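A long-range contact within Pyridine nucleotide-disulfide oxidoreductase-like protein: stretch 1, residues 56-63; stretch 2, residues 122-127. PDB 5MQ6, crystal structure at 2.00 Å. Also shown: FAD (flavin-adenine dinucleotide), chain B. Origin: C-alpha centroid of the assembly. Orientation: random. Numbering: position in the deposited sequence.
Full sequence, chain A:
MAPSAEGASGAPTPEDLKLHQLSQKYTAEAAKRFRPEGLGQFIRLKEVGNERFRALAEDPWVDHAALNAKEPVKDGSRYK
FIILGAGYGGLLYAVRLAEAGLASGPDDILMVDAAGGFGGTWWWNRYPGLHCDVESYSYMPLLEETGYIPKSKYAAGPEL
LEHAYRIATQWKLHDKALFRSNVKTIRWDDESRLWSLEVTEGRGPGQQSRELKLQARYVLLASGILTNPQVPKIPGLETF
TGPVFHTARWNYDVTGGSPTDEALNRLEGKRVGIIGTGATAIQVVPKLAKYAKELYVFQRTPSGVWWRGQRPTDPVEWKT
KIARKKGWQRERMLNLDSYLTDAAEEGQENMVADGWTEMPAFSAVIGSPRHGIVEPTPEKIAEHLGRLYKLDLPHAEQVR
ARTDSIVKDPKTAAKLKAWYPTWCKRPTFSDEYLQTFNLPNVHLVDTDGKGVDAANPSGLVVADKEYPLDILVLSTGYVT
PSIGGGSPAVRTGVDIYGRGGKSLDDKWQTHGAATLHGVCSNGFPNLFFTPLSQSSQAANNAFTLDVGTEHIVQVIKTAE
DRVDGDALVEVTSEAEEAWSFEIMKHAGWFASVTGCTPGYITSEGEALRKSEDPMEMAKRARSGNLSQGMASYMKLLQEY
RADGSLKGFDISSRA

Stretch 1 (56-63) LAEDPWVD
Stretch 2 122-127: WWWNRY

Three tryptophans, an arginine and an aspartate build most of this contact, and the indole of Trp61 is engaged on face and edge at once: the guanidinium of Arg126 lies flat on it, centres 3.9 Å apart and planes at 23°, while the edge of Trp61 meets the face of Trp123, five-membered ring centroids 5.4 Å apart and planes at 77°. The CA-to-CB bond of Trp61 (-103/-15, chi1 -40°, chi2 116°) points toward stretch 2, and Trp61 NE1 donates to Trp124 O at 2.9 Å, a carbonyl near the ring plane. An indole suits this place because it offers a broad face to a cation and an N-H to the backbone.

Arg126 (-141/31) is extended beyond an m chi1 (-41°, then -168°, -172°, -168°). Arg126 CD sits 3.8 Å from the centroid of the Trp61 five-membered ring, and Arg126 NE donates to Trp123 O at 2.8 Å, so the same group is bonded to Trp123 O while it lies over the indole.

Stretch 1 leaves a 3-10 segment at Ala57 and continues as loop; stretch 2 ends a helix at Trp124, and Asn125 (-94/116) breaks from helical torsions. The nearest CA atoms are those of Asp59 and Trp124, 7.1 Å apart.

Asp59 (-78/114, chi1 t, chi2 -19°) is the second anchor. Asp59 OD2 accepts from Trp123 NE1 at 3.0 Å; Asp59 OD1 accepts from Trp61 N at 2.7 Å, so one carboxylate serves both stretches.

CA-to-CB of Trp123 (-79/-53, chi1 172°, chi2 -88°) points sideways, but the side-chain end comes nearer stretch 1, with Trp123 CZ2 3.8 Å from Trp61 CB. Trp124 (-72/-44, m, chi2 108°) places Trp124 CZ3 3.7 Å from Asp59 CB, while Trp124 NE1 donates to FAD O3B at 3.0 Å. Both sides summed, 370 Å² is buried, Trp61 giving most at 117 Å².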

# COMPACT_ATOMS: atom_id res chain seq x y z
N LEU A 56 -5.66 -9.69 18.27
CA LEU A 56 -4.94 -8.43 18.04
C LEU A 56 -5.26 -7.84 16.69
O LEU A 56 -5.06 -6.69 16.46
CB LEU A 56 -3.42 -8.62 18.16
CG LEU A 56 -2.92 -9.08 19.55
CD1 LEU A 56 -1.44 -9.50 19.53
CD2 LEU A 56 -3.23 -8.05 20.65
N ALA A 57 -5.74 -8.65 15.78
CA ALA A 57 -6.13 -8.19 14.50
C ALA A 57 -7.52 -7.52 14.46
O ALA A 57 -7.90 -6.96 13.43
CB ALA A 57 -5.98 -9.35 13.51
N GLU A 58 -8.27 -7.52 15.56
CA GLU A 58 -9.64 -7.04 15.52
C GLU A 58 -9.66 -5.55 15.49
O GLU A 58 -8.72 -4.90 15.89
CB GLU A 58 -10.50 -7.55 16.72
CG GLU A 58 -10.72 -9.08 16.70
CD GLU A 58 -11.54 -9.62 15.50
OE1 GLU A 58 -12.66 -9.09 15.20
OE2 GLU A 58 -11.08 -10.60 14.83
N ASP A 59 -10.80 -5.02 15.07
CA ASP A 59 -11.02 -3.59 14.87
C ASP A 59 -11.25 -2.94 16.21
O ASP A 59 -12.26 -3.20 16.79
CB ASP A 59 -12.26 -3.42 14.03
CG ASP A 59 -12.57 -1.98 13.67
OD1 ASP A 59 -12.07 -1.03 14.33
OD2 ASP A 59 -13.33 -1.80 12.68
N PRO A 60 -10.34 -2.05 16.66
CA PRO A 60 -10.55 -1.39 17.93
C PRO A 60 -11.52 -0.29 17.92
O PRO A 60 -11.80 0.24 18.98
CB PRO A 60 -9.20 -0.70 18.22
CG PRO A 60 -8.25 -1.14 17.19
CD PRO A 60 -9.05 -1.66 16.05
N TRP A 61 -11.87 0.22 16.75
CA TRP A 61 -12.54 1.48 16.70
C TRP A 61 -14.03 1.34 16.45
O TRP A 61 -14.78 2.31 16.56
CB TRP A 61 -11.97 2.27 15.53
CG TRP A 61 -10.52 2.14 15.40
CD1 TRP A 61 -9.82 1.59 14.34
CD2 TRP A 61 -9.55 2.52 16.38
NE1 TRP A 61 -8.47 1.64 14.61
CE2 TRP A 61 -8.28 2.20 15.84
CE3 TRP A 61 -9.63 3.14 17.64
CZ2 TRP A 61 -7.08 2.43 16.56
CZ3 TRP A 61 -8.44 3.38 18.33
CH2 TRP A 61 -7.19 3.02 17.79
N VAL A 62 -14.47 0.18 16.02
CA VAL A 62 -15.89 0.04 15.58
C VAL A 62 -16.91 0.16 16.71
O VAL A 62 -16.73 -0.37 17.76
CB VAL A 62 -16.08 -1.25 14.74
CG1 VAL A 62 -15.72 -2.52 15.51
CG2 VAL A 62 -17.47 -1.30 14.13
N ASP A 63 -17.95 0.93 16.50
CA ASP A 63 -19.05 1.03 17.40
C ASP A 63 -20.15 0.02 16.99
O ASP A 63 -21.03 0.34 16.19
CB ASP A 63 -19.55 2.44 17.33
CG ASP A 63 -20.66 2.70 18.29
OD1 ASP A 63 -21.16 1.74 18.98
OD2 ASP A 63 -21.07 3.90 18.32
N TRP A 122 -6.85 4.57 6.66
CA TRP A 122 -7.10 5.68 7.60
C TRP A 122 -8.20 5.38 8.66
O TRP A 122 -8.37 6.17 9.60
CB TRP A 122 -7.38 7.01 6.83
CG TRP A 122 -6.28 7.20 5.81
CD1 TRP A 122 -6.39 7.14 4.49
CD2 TRP A 122 -4.88 7.33 6.09
NE1 TRP A 122 -5.13 7.23 3.89
CE2 TRP A 122 -4.19 7.35 4.86
CE3 TRP A 122 -4.14 7.40 7.27
CZ2 TRP A 122 -2.82 7.45 4.76
CZ3 TRP A 122 -2.76 7.54 7.17
CH2 TRP A 122 -2.11 7.55 5.92
N TRP A 123 -8.95 4.30 8.43
CA TRP A 123 -9.86 3.74 9.43
C TRP A 123 -9.02 2.91 10.42
O TRP A 123 -9.12 3.08 11.59
CB TRP A 123 -10.96 2.80 8.83
CG TRP A 123 -11.71 2.15 9.89
CD1 TRP A 123 -11.39 0.96 10.50
CD2 TRP A 123 -12.86 2.67 10.59
NE1 TRP A 123 -12.27 0.74 11.55
CE2 TRP A 123 -13.15 1.77 11.65
CE3 TRP A 123 -13.61 3.81 10.48
CZ2 TRP A 123 -14.27 1.93 12.50
CZ3 TRP A 123 -14.74 3.98 11.34
CH2 TRP A 123 -15.01 3.04 12.36
N TRP A 124 -8.22 1.99 9.91
CA TRP A 124 -7.51 1.03 10.76
C TRP A 124 -6.35 1.61 11.57
O TRP A 124 -6.23 1.36 12.75
CB TRP A 124 -7.02 -0.09 9.92
CG TRP A 124 -8.03 -0.95 9.24
CD1 TRP A 124 -8.29 -0.98 7.93
CD2 TRP A 124 -8.79 -2.05 9.81
NE1 TRP A 124 -9.21 -1.95 7.63
CE2 TRP A 124 -9.52 -2.63 8.77
CE3 TRP A 124 -8.94 -2.56 11.07
CZ2 TRP A 124 -10.40 -3.68 8.97
CZ3 TRP A 124 -9.81 -3.64 11.27
CH2 TRP A 124 -10.51 -4.18 10.22
N ASN A 125 -5.53 2.43 10.93
CA ASN A 125 -4.31 2.95 11.49
C ASN A 125 -4.64 4.26 12.09
O ASN A 125 -5.08 5.23 11.41
CB ASN A 125 -3.23 3.09 10.41
CG ASN A 125 -2.92 1.77 9.74
OD1 ASN A 125 -2.21 0.97 10.28
ND2 ASN A 125 -3.47 1.53 8.55
N ARG A 126 -4.48 4.32 13.41
CA ARG A 126 -4.67 5.59 14.11
C ARG A 126 -3.62 5.75 15.22
O ARG A 126 -3.88 6.39 16.23
CB ARG A 126 -6.11 5.67 14.67
CG ARG A 126 -7.23 5.15 13.78
CD ARG A 126 -8.56 5.57 14.37
NE ARG A 126 -9.64 4.92 13.64
CZ ARG A 126 -10.93 5.24 13.73
NH1 ARG A 126 -11.34 6.18 14.54
NH2 ARG A 126 -11.85 4.56 13.01
N TYR A 127 -2.44 5.18 14.99
CA TYR A 127 -1.41 5.12 16.01
C TYR A 127 -0.89 6.55 16.23
O TYR A 127 -1.17 7.42 15.43
CB TYR A 127 -0.33 4.12 15.62
CG TYR A 127 0.39 4.42 14.32
CD1 TYR A 127 1.31 5.48 14.27
CD2 TYR A 127 0.15 3.69 13.17
CE1 TYR A 127 2.02 5.77 13.12
CE2 TYR A 127 0.86 3.98 12.01
CZ TYR A 127 1.79 5.05 12.00
OH TYR A 127 2.49 5.39 10.91
PA FAD B . -7.17 0.43 1.62
O1A FAD B . -6.24 -0.63 2.11
O2A FAD B . -7.08 1.85 2.15
O5B FAD B . -8.67 -0.07 1.86
C5B FAD B . -9.04 -1.36 1.49
C4B FAD B . -10.03 -1.89 2.51
O4B FAD B . -10.56 -3.12 1.98
C3B FAD B . -9.46 -2.22 3.89
O3B FAD B . -10.32 -1.73 4.89
C2B FAD B . -9.42 -3.72 3.91
O2B FAD B . -9.55 -4.24 5.21
C1B FAD B . -10.59 -4.06 3.02
N9A FAD B . -10.54 -5.40 2.50
C8A FAD B . -9.49 -5.97 1.84
N7A FAD B . -9.82 -7.23 1.56
C5A FAD B . -11.05 -7.51 2.04
C6A FAD B . -11.93 -8.69 2.02
N6A FAD B . -11.64 -9.86 1.50
N1A FAD B . -13.11 -8.47 2.56
C2A FAD B . -13.47 -7.30 3.14
N3A FAD B . -12.76 -6.20 3.22
C4A FAD B . -11.50 -6.29 2.69
N1 FAD B . 0.26 5.59 0.37
C2 FAD B . 0.58 6.80 -0.20
O2 FAD B . 0.52 6.96 -1.41
N3 FAD B . 0.95 7.84 0.57
C4 FAD B . 1.02 7.69 1.90
O4 FAD B . 1.36 8.67 2.55
C4X FAD B . 0.71 6.43 2.61
N5 FAD B . 0.79 6.24 3.97
C5X FAD B . 0.47 5.02 4.46
C6 FAD B . 0.56 4.76 5.92
C7 FAD B . 0.19 3.41 6.36
C7M FAD B . 0.24 3.04 7.82
C8 FAD B . -0.22 2.33 5.41
C8M FAD B . -0.61 0.92 5.85
C9 FAD B . -0.28 2.60 4.06
C9A FAD B . 0.05 3.89 3.56
N10 FAD B . -0.01 4.10 2.17
C10 FAD B . 0.29 5.38 1.68
C1' FAD B . -0.49 3.07 1.22
C2' FAD B . -2.07 3.09 1.33
O2' FAD B . -2.54 1.76 1.56
C3' FAD B . -2.80 3.73 0.10
O3' FAD B . -2.36 5.09 -0.05
C4' FAD B . -4.34 3.87 0.17
O4' FAD B . -4.87 4.31 1.50
C5' FAD B . -5.01 2.56 -0.28
O5' FAD B . -6.40 2.88 -0.58
P FAD B . -7.26 1.57 -1.00
O1P FAD B . -8.76 2.00 -0.79
O2P FAD B . -6.70 1.10 -2.35
O3P FAD B . -6.82 0.39 0.05